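Local coordinates for protein bifunctional endomannanase/endoglucanase (Caldanaerobius polysaccharolyticus, PDB 3W0K) that probably hydrolyses internal beta-1,4 linkages of both mannan and cellulose-type glucans, as a glycoside hydrolase family 5 enzyme built on a beta/alpha barrel, at residues 79-91 and 101-115. Residues are numbered along the deposited sequence; the frame is centred on the assembly and turned at random.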
ATOM      1  N   MET A  79      11.168  -3.425  -5.372  1.00  8.05           N
ATOM      2  CA  MET A  79      10.843  -2.945  -4.036  1.00  8.70           C
ATOM      3  C   MET A  79      10.276  -1.534  -4.083  1.00  9.50           C
ATOM      4  O   MET A  79      10.873  -0.629  -4.672  1.00  9.47           O
ATOM      5  CB  MET A  79      12.072  -2.961  -3.125  1.00 10.00           C
ATOM      6  CG  MET A  79      11.745  -2.586  -1.679  1.00 13.37           C
ATOM      7  SD  MET A  79      13.168  -2.629  -0.576  1.00 15.30           S
ATOM      8  CE  MET A  79      13.388  -0.889  -0.235  1.00 16.13           C
ATOM      9  N   CYS A  80       9.106  -1.362  -3.483  1.00  8.21           N
ATOM     10  CA  CYS A  80       8.466  -0.059  -3.423  1.00  8.66           C
ATOM     11  C   CYS A  80       8.523   0.425  -1.979  1.00  8.14           C
ATOM     12  O   CYS A  80       7.848  -0.124  -1.103  1.00  9.59           O
ATOM     13  CB  CYS A  80       7.015  -0.151  -3.895  1.00  8.10           C
ATOM     14  SG  CYS A  80       6.137   1.423  -3.806  1.00 10.46           S
ATOM     15  N   LEU A  81       9.368   1.424  -1.731  1.00  7.95           N
ATOM     16  CA  LEU A  81       9.538   1.993  -0.395  1.00  7.91           C
ATOM     17  C   LEU A  81       8.465   3.043  -0.145  1.00  7.66           C
ATOM     18  O   LEU A  81       8.318   3.985  -0.922  1.00  7.95           O
ATOM     19  CB  LEU A  81      10.928   2.626  -0.264  1.00  8.66           C
ATOM     20  CG  LEU A  81      11.254   3.322   1.060  1.00  8.49           C
ATOM     21  CD1 LEU A  81      11.259   2.323   2.206  1.00 11.32           C
ATOM     22  CD2 LEU A  81      12.611   4.015   0.947  1.00 11.34           C
ATOM     23  N   ASN A  82       7.741   2.893   0.960  1.00  7.93           N
ATOM     24  CA  ASN A  82       6.664   3.815   1.307  1.00  7.15           C
ATOM     25  C   ASN A  82       6.783   4.391   2.712  1.00  8.22           C
ATOM     26  O   ASN A  82       7.155   3.683   3.645  1.00  8.70           O
ATOM     27  CB  ASN A  82       5.314   3.081   1.195  1.00  8.15           C
ATOM     28  CG  ASN A  82       4.169   3.839   1.863  1.00  7.79           C
ATOM     29  OD1 ASN A  82       3.656   3.422   2.904  1.00  7.79           O
ATOM     30  ND2 ASN A  82       3.780   4.964   1.276  1.00  8.67           N
ATOM     31  N   LEU A  83       6.499   5.685   2.858  1.00  8.26           N
ATOM     32  CA  LEU A  83       6.485   6.276   4.191  1.00  8.73           C
ATOM     33  C   LEU A  83       5.036   6.098   4.646  1.00  7.32           C
ATOM     34  O   LEU A  83       4.127   6.737   4.107  1.00  9.08           O
ATOM     35  CB  LEU A  83       6.856   7.764   4.178  1.00 10.61           C
ATOM     36  CG  LEU A  83       8.332   8.134   4.011  1.00 11.32           C
ATOM     37  CD1 LEU A  83       8.503   9.632   4.247  1.00 10.80           C
ATOM     38  CD2 LEU A  83       9.188   7.356   4.998  1.00 14.35           C
ATOM     39  N   HIS A  84       4.815   5.147   5.551  1.00  8.23           N
ATOM     40  CA  HIS A  84       3.475   4.872   6.064  1.00  8.49           C
ATOM     41  C   HIS A  84       3.129   5.916   7.114  1.00  9.09           C
ATOM     42  O   HIS A  84       2.010   6.445   7.140  1.00  9.29           O
ATOM     43  CB  HIS A  84       3.393   3.468   6.647  1.00 10.10           C
ATOM     44  CG  HIS A  84       1.993   3.029   6.921  1.00 10.35           C
ATOM     45  ND1 HIS A  84       1.389   3.202   8.146  1.00 12.88           N
ATOM     46  CD2 HIS A  84       1.057   2.481   6.112  1.00 12.66           C
ATOM     47  CE1 HIS A  84       0.137   2.784   8.079  1.00 11.42           C
ATOM     48  NE2 HIS A  84      -0.088   2.342   6.855  1.00 12.32           N
ATOM     49  N   ARG A  85       4.053   6.110   8.049  1.00  9.06           N
ATOM     50  CA  ARG A  85       3.923   7.163   9.043  1.00  8.85           C
ATOM     51  C   ARG A  85       5.047   8.079   8.581  1.00  9.03           C
ATOM     52  O   ARG A  85       6.216   7.676   8.535  1.00  8.95           O
ATOM     53  CB  ARG A  85       4.168   6.695  10.482  1.00  9.70           C
ATOM     54  CG  ARG A  85       4.133   7.873  11.475  1.00  9.20           C
ATOM     55  CD  ARG A  85       4.162   7.439  12.933  1.00  9.97           C
ATOM     56  NE  ARG A  85       2.929   6.764  13.331  1.00  9.67           N
ATOM     57  CZ  ARG A  85       1.817   7.373  13.730  1.00 10.51           C
ATOM     58  NH1 ARG A  85       1.752   8.700  13.797  1.00 10.74           N
ATOM     59  NH2 ARG A  85       0.754   6.646  14.057  1.00 11.00           N
ATOM     60  N   ALA A  86       4.654   9.250   8.100  1.00  9.16           N
ATOM     61  CA  ALA A  86       5.582  10.255   7.599  1.00  7.94           C
ATOM     62  C   ALA A  86       5.551  11.449   8.539  1.00  8.49           C
ATOM     63  O   ALA A  86       4.672  11.540   9.394  1.00  8.93           O
ATOM     64  CB  ALA A  86       5.146  10.692   6.197  1.00 10.06           C
ATOM     65  N   PRO A  87       6.542  12.350   8.438  1.00  8.80           N
ATOM     66  CA  PRO A  87       6.540  13.522   9.317  1.00  8.79           C
ATOM     67  C   PRO A  87       5.204  14.257   9.210  1.00  8.70           C
ATOM     68  O   PRO A  87       4.835  14.752   8.137  1.00  9.26           O
ATOM     69  CB  PRO A  87       7.676  14.365   8.748  1.00  8.41           C
ATOM     70  CG  PRO A  87       8.664  13.325   8.340  1.00  9.23           C
ATOM     71  CD  PRO A  87       7.800  12.275   7.667  1.00  9.88           C
ATOM     72  N   GLY A  88       4.458  14.268  10.309  1.00  8.29           N
ATOM     73  CA  GLY A  88       3.175  14.944  10.331  1.00  8.55           C
ATOM     74  C   GLY A  88       1.964  14.174   9.834  1.00  9.04           C
ATOM     75  O   GLY A  88       0.897  14.767   9.682  1.00  8.00           O
ATOM     76  N   TYR A  89       2.105  12.878   9.559  1.00  9.11           N
ATOM     77  CA  TYR A  89       0.950  12.104   9.100  1.00  8.65           C
ATOM     78  C   TYR A  89       1.038  10.590   9.066  1.00  8.77           C
ATOM     79  O   TYR A  89       2.028  10.012   8.635  1.00  8.79           O
ATOM     80  CB  TYR A  89       0.498  12.541   7.694  1.00  9.51           C
ATOM     81  CG  TYR A  89      -0.757  11.816   7.225  1.00  9.53           C
ATOM     82  CD1 TYR A  89      -1.988  12.075   7.825  1.00  8.61           C
ATOM     83  CD2 TYR A  89      -0.707  10.841   6.225  1.00  7.70           C
ATOM     84  CE1 TYR A  89      -3.137  11.386   7.447  1.00  8.71           C
ATOM     85  CE2 TYR A  89      -1.856  10.141   5.840  1.00  8.35           C
ATOM     86  CZ  TYR A  89      -3.066  10.422   6.456  1.00  9.08           C
ATOM     87  OH  TYR A  89      -4.219   9.763   6.084  1.00 10.01           O
ATOM     88  N   CYS A  90      -0.059   9.969   9.487  1.00  9.15           N
ATOM     89  CA  CYS A  90      -0.257   8.525   9.414  1.00  8.44           C
ATOM     90  C   CYS A  90      -1.767   8.369   9.458  1.00  8.30           C
ATOM     91  O   CYS A  90      -2.436   9.026  10.258  1.00  8.60           O
ATOM     92  CB  CYS A  90       0.387   7.744  10.561  1.00  8.53           C
ATOM     93  SG  CYS A  90       0.218   5.929  10.318  1.00  9.11           S
ATOM     94  N   ILE A  91      -2.315   7.545   8.571  1.00  8.98           N
ATOM     95  CA  ILE A  91      -3.759   7.350   8.550  1.00 10.79           C
ATOM     96  C   ILE A  91      -4.229   6.708   9.857  1.00 10.69           C
ATOM     97  O   ILE A  91      -5.365   6.916  10.287  1.00 12.62           O
ATOM     98  CB  ILE A  91      -4.208   6.542   7.315  1.00 11.45           C
ATOM     99  CG1 ILE A  91      -5.737   6.584   7.197  1.00 12.23           C
ATOM    100  CG2 ILE A  91      -3.686   5.115   7.390  1.00 13.91           C
ATOM    101  CD1 ILE A  91      -6.256   6.258   5.815  1.00 15.28           C
ATOM    102  N   LEU A 101       1.227  17.349   8.404  1.00  8.25           N
ATOM    103  CA  LEU A 101       1.895  17.387   7.110  1.00  7.93           C
ATOM    104  C   LEU A 101       1.172  18.197   6.039  1.00  8.38           C
ATOM    105  O   LEU A 101       1.805  18.837   5.204  1.00  9.35           O
ATOM    106  CB  LEU A 101       2.082  15.956   6.597  1.00  8.71           C
ATOM    107  CG  LEU A 101       2.730  15.777   5.221  1.00  9.79           C
ATOM    108  CD1 LEU A 101       4.135  16.373   5.240  1.00  8.61           C
ATOM    109  CD2 LEU A 101       2.793  14.300   4.855  1.00 10.06           C
ATOM    110  N   TRP A 102      -0.153  18.199   6.085  1.00  9.04           N
ATOM    111  CA  TRP A 102      -0.921  18.887   5.063  1.00  9.77           C
ATOM    112  C   TRP A 102      -0.903  20.401   5.105  1.00 10.31           C
ATOM    113  O   TRP A 102      -1.172  21.038   4.094  1.00 11.40           O
ATOM    114  CB  TRP A 102      -2.351  18.338   5.031  1.00 10.41           C
ATOM    115  CG  TRP A 102      -2.322  16.846   5.023  1.00  9.73           C
ATOM    116  CD1 TRP A 102      -2.730  16.013   6.024  1.00  9.84           C
ATOM    117  CD2 TRP A 102      -1.710  16.010   4.031  1.00  9.72           C
ATOM    118  NE1 TRP A 102      -2.390  14.716   5.729  1.00 11.24           N
ATOM    119  CE2 TRP A 102      -1.764  14.684   4.512  1.00 10.73           C
ATOM    120  CE3 TRP A 102      -1.112  16.256   2.788  1.00  9.78           C
ATOM    121  CZ2 TRP A 102      -1.241  13.603   3.793  1.00 11.35           C
ATOM    122  CZ3 TRP A 102      -0.590  15.181   2.073  1.00 11.44           C
ATOM    123  CH2 TRP A 102      -0.658  13.872   2.578  1.00 11.69           C
ATOM    124  N   LEU A 103      -0.502  20.972   6.241  1.00  9.38           N
ATOM    125  CA  LEU A 103      -0.471  22.425   6.384  1.00  9.11           C
ATOM    126  C   LEU A 103       0.805  23.014   6.968  1.00  9.85           C
ATOM    127  O   LEU A 103       1.125  24.171   6.701  1.00 12.05           O
ATOM    128  CB  LEU A 103      -1.637  22.890   7.257  1.00 10.03           C
ATOM    129  CG  LEU A 103      -3.059  22.636   6.766  1.00  9.78           C
ATOM    130  CD1 LEU A 103      -4.028  23.118   7.825  1.00 11.82           C
ATOM    131  CD2 LEU A 103      -3.299  23.354   5.442  1.00 12.57           C
ATOM    132  N   ASP A 104       1.511  22.242   7.788  1.00  9.97           N
ATOM    133  CA  ASP A 104       2.717  22.744   8.448  1.00  9.00           C
ATOM    134  C   ASP A 104       3.992  22.703   7.626  1.00  9.52           C
ATOM    135  O   ASP A 104       4.467  21.628   7.246  1.00  9.25           O
ATOM    136  CB  ASP A 104       2.944  22.008   9.772  1.00  9.38           C
ATOM    137  CG  ASP A 104       1.774  22.144  10.727  1.00 10.04           C
ATOM    138  OD1 ASP A 104       0.968  23.087  10.573  1.00 11.50           O
ATOM    139  OD2 ASP A 104       1.667  21.308  11.642  1.00  9.65           O
ATOM    140  N   LYS A 105       4.585  23.878   7.431  1.00 10.27           N
ATOM    141  CA  LYS A 105       5.823  24.003   6.669  1.00 10.87           C
ATOM    142  C   LYS A 105       6.944  23.159   7.275  1.00 10.68           C
ATOM    143  O   LYS A 105       7.695  22.516   6.544  1.00 12.37           O
ATOM    144  CB  LYS A 105       6.259  25.469   6.602  1.00 12.85           C
ATOM    145  CG  LYS A 105       7.557  25.708   5.834  1.00 16.78           C
ATOM    146  CD  LYS A 105       7.972  27.173   5.912  1.00 22.15           C
ATOM    147  CE  LYS A 105       9.272  27.438   5.165  1.00 23.59           C
ATOM    148  NZ  LYS A 105      10.452  26.782   5.796  1.00 27.23           N
ATOM    149  N   ARG A 106       7.047  23.147   8.603  1.00 10.04           N
ATOM    150  CA  ARG A 106       8.094  22.374   9.267  1.00 10.89           C
ATOM    151  C   ARG A 106       7.988  20.873   8.983  1.00 11.70           C
ATOM    152  O   ARG A 106       9.004  20.196   8.805  1.00 11.20           O
ATOM    153  CB  ARG A 106       8.122  22.660  10.777  1.00 13.11           C
ATOM    154  CG  ARG A 106       6.855  22.273  11.524  1.00 14.19           C
ATOM    155  CD  ARG A 106       6.865  22.808  12.951  1.00 17.27           C
ATOM    156  NE  ARG A 106       5.706  22.343  13.712  1.00 18.18           N
ATOM    157  CZ  ARG A 106       4.509  22.934  13.723  1.00 16.79           C
ATOM    158  NH1 ARG A 106       4.290  24.037  13.013  1.00 15.61           N
ATOM    159  NH2 ARG A 106       3.518  22.398  14.432  1.00 11.48           N
ATOM    160  N   ALA A 107       6.760  20.363   8.902  1.00 10.27           N
ATOM    161  CA  ALA A 107       6.548  18.943   8.621  1.00  8.73           C
ATOM    162  C   ALA A 107       6.799  18.666   7.146  1.00  9.48           C
ATOM    163  O   ALA A 107       7.362  17.629   6.788  1.00  9.52           O
ATOM    164  CB  ALA A 107       5.135  18.527   9.010  1.00 10.46           C
ATOM    165  N   GLN A 108       6.380  19.601   6.298  1.00  7.61           N
ATOM    166  CA  GLN A 108       6.574  19.465   4.863  1.00  8.19           C
ATOM    167  C   GLN A 108       8.059  19.486   4.544  1.00  8.56           C
ATOM    168  O   GLN A 108       8.523  18.707   3.716  1.00  8.88           O
ATOM    169  CB  GLN A 108       5.822  20.566   4.119  1.00  7.79           C
ATOM    170  CG  GLN A 108       4.315  20.383   4.224  1.00  8.89           C
ATOM    171  CD  GLN A 108       3.521  21.591   3.780  1.00  9.51           C
ATOM    172  OE1 GLN A 108       4.083  22.620   3.393  1.00 11.87           O
ATOM    173  NE2 GLN A 108       2.200  21.483   3.862  1.00 10.55           N
ATOM    174  N   ASP A 109       8.808  20.349   5.231  1.00  9.55           N
ATOM    175  CA  ASP A 109      10.253  20.421   5.019  1.00 10.50           C
ATOM    176  C   ASP A 109      10.909  19.112   5.454  1.00 10.52           C
ATOM    177  O   ASP A 109      11.820  18.618   4.788  1.00 10.69           O
ATOM    178  CB  ASP A 109      10.866  21.595   5.793  1.00  9.38           C
ATOM    179  CG  ASP A 109      10.540  22.948   5.180  1.00 12.40           C
ATOM    180  OD1 ASP A 109      10.021  23.003   4.044  1.00 12.93           O
ATOM    181  OD2 ASP A 109      10.816  23.972   5.843  1.00 12.11           O
ATOM    182  N   GLY A 110      10.440  18.557   6.571  1.00  9.26           N
ATOM    183  CA  GLY A 110      10.978  17.303   7.074  1.00  9.96           C
ATOM    184  C   GLY A 110      10.672  16.153   6.130  1.00 10.03           C
ATOM    185  O   GLY A 110      11.515  15.291   5.895  1.00 10.78           O
ATOM    186  N   PHE A 111       9.458  16.164   5.585  1.00  9.59           N
ATOM    187  CA  PHE A 111       8.978  15.150   4.648  1.00  9.51           C
ATOM    188  C   PHE A 111       9.816  15.167   3.371  1.00  8.85           C
ATOM    189  O   PHE A 111      10.294  14.126   2.919  1.00  9.60           O
ATOM    190  CB  PHE A 111       7.508  15.438   4.321  1.00  8.69           C
ATOM    191  CG  PHE A 111       6.894  14.497   3.321  1.00  7.57           C
ATOM    192  CD1 PHE A 111       6.591  13.187   3.674  1.00  9.06           C
ATOM    193  CD2 PHE A 111       6.557  14.940   2.044  1.00  7.75           C
ATOM    194  CE1 PHE A 111       5.958  12.336   2.773  1.00  8.29           C
ATOM    195  CE2 PHE A 111       5.922  14.093   1.134  1.00  9.08           C
ATOM    196  CZ  PHE A 111       5.621  12.789   1.500  1.00  8.80           C
ATOM    197  N   VAL A 112       9.976  16.353   2.788  1.00  8.95           N
ATOM    198  CA  VAL A 112      10.764  16.507   1.570  1.00  9.71           C
ATOM    199  C   VAL A 112      12.215  16.086   1.822  1.00 10.64           C
ATOM    200  O   VAL A 112      12.818  15.400   0.994  1.00 11.94           O
ATOM    201  CB  VAL A 112      10.688  17.963   1.037  1.00  8.07           C
ATOM    202  CG1 VAL A 112      11.657  18.168  -0.132  1.00 10.30           C
ATOM    203  CG2 VAL A 112       9.266  18.271   0.593  1.00  9.78           C
ATOM    204  N   TYR A 113      12.751  16.457   2.983  1.00 11.13           N
ATOM    205  CA  TYR A 113      14.121  16.107   3.349  1.00 12.04           C
ATOM    206  C   TYR A 113      14.307  14.590   3.416  1.00 12.64           C
ATOM    207  O   TYR A 113      15.322  14.071   2.948  1.00 11.95           O
ATOM    208  CB  TYR A 113      14.496  16.756   4.686  1.00 12.10           C
ATOM    209  CG  TYR A 113      15.802  16.273   5.280  1.00 13.02           C
ATOM    210  CD1 TYR A 113      17.026  16.637   4.720  1.00 15.64           C
ATOM    211  CD2 TYR A 113      15.810  15.451   6.407  1.00 14.55           C
ATOM    212  CE1 TYR A 113      18.228  16.189   5.268  1.00 16.06           C
ATOM    213  CE2 TYR A 113      17.003  15.002   6.960  1.00 16.38           C
ATOM    214  CZ  TYR A 113      18.205  15.372   6.388  1.00 17.15           C
ATOM    215  OH  TYR A 113      19.381  14.909   6.932  1.00 19.71           O
ATOM    216  N   GLN A 114      13.322  13.887   3.980  1.00 12.64           N
ATOM    217  CA  GLN A 114      13.369  12.424   4.091  1.00 14.81           C
ATOM    218  C   GLN A 114      13.501  11.818   2.703  1.00 13.51           C
ATOM    219  O   GLN A 114      14.341  10.948   2.468  1.00 12.49           O
ATOM    220  CB  GLN A 114      12.076  11.871   4.702  1.00 18.90           C
ATOM    221  CG  GLN A 114      11.656  12.464   6.026  1.00 25.45           C
ATOM    222  CD  GLN A 114      12.523  12.022   7.173  1.00 26.77           C
ATOM    223  OE1 GLN A 114      13.294  12.806   7.720  1.00 30.48           O
ATOM    224  NE2 GLN A 114      12.386  10.763   7.562  1.00 26.44           N
ATOM    225  N   TRP A 115      12.641  12.267   1.793  1.00 12.02           N
ATOM    226  CA  TRP A 115      12.651  11.761   0.431  1.00 10.45           C
ATOM    227  C   TRP A 115      13.915  12.117  -0.332  1.00 10.06           C
ATOM    228  O   TRP A 115      14.376  11.337  -1.162  1.00 11.39           O
ATOM    229  CB  TRP A 115      11.380  12.177  -0.313  1.00 11.18           C
ATOM    230  CG  TRP A 115      10.238  11.263   0.023  1.00  8.52           C
ATOM    231  CD1 TRP A 115       9.030  11.610   0.562  1.00  8.15           C
ATOM    232  CD2 TRP A 115      10.220   9.834  -0.116  1.00  8.83           C
ATOM    233  NE1 TRP A 115       8.264  10.484   0.771  1.00  8.11           N
ATOM    234  CE2 TRP A 115       8.971   9.382   0.364  1.00  8.94           C
ATOM    235  CE3 TRP A 115      11.143   8.890  -0.593  1.00  9.65           C
ATOM    236  CZ2 TRP A 115       8.616   8.026   0.378  1.00  8.70           C
ATOM    237  CZ3 TRP A 115      10.794   7.542  -0.577  1.00  9.05           C
ATOM    238  CH2 TRP A 115       9.538   7.124  -0.094  1.00  8.59           C
TER
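Leu83 and the Trp115 indole lie alongside one another, pointing opposite ways, with Leu83 CG 3.6 Å from Trp115 CZ2, while Leu83 CD1 reaches on toward the Phe111 ring. Trp115 CG sits beside the backbone N (chi1 -81°), and the ring end comes nearer the strand than the start of the side chain would suggest; Trp115 NE1 is hydrogen-bonded to Leu134 O, which should fix the indole's rotation. The Phe111 ring has Leu101 CD2 over one face and Trp115 CD1 over the opposite one, with Ala86 CB at its rim, 3.8 Å from Phe111 CD1. Beyond the strand, Pro87 lies against the helix, its CG 4.0 Å from Phe111 N. The type II turn from Ala86 to Tyr89 then brings Gly88 O to Leu101 N (2.9 Å, nearly straight), although the donor stands above the carbonyl plane. At the far end Trp102 points its indole edge at one face of Tyr89 in a T-shaped pair, planes at 67°. Trp102 NE1 is 3.4 Å from Tyr89 CD1; Tyr89 OH is hydrogen-bonded to Glu137 O. Segments 79-83 and 105-115 run antiparallel, their axes 11.1 Å apart at closest approach: aliphatic and aromatic side chains cover a barrel strand with its following helix, as is usual in a TIM-barrel beta-alpha-beta unit.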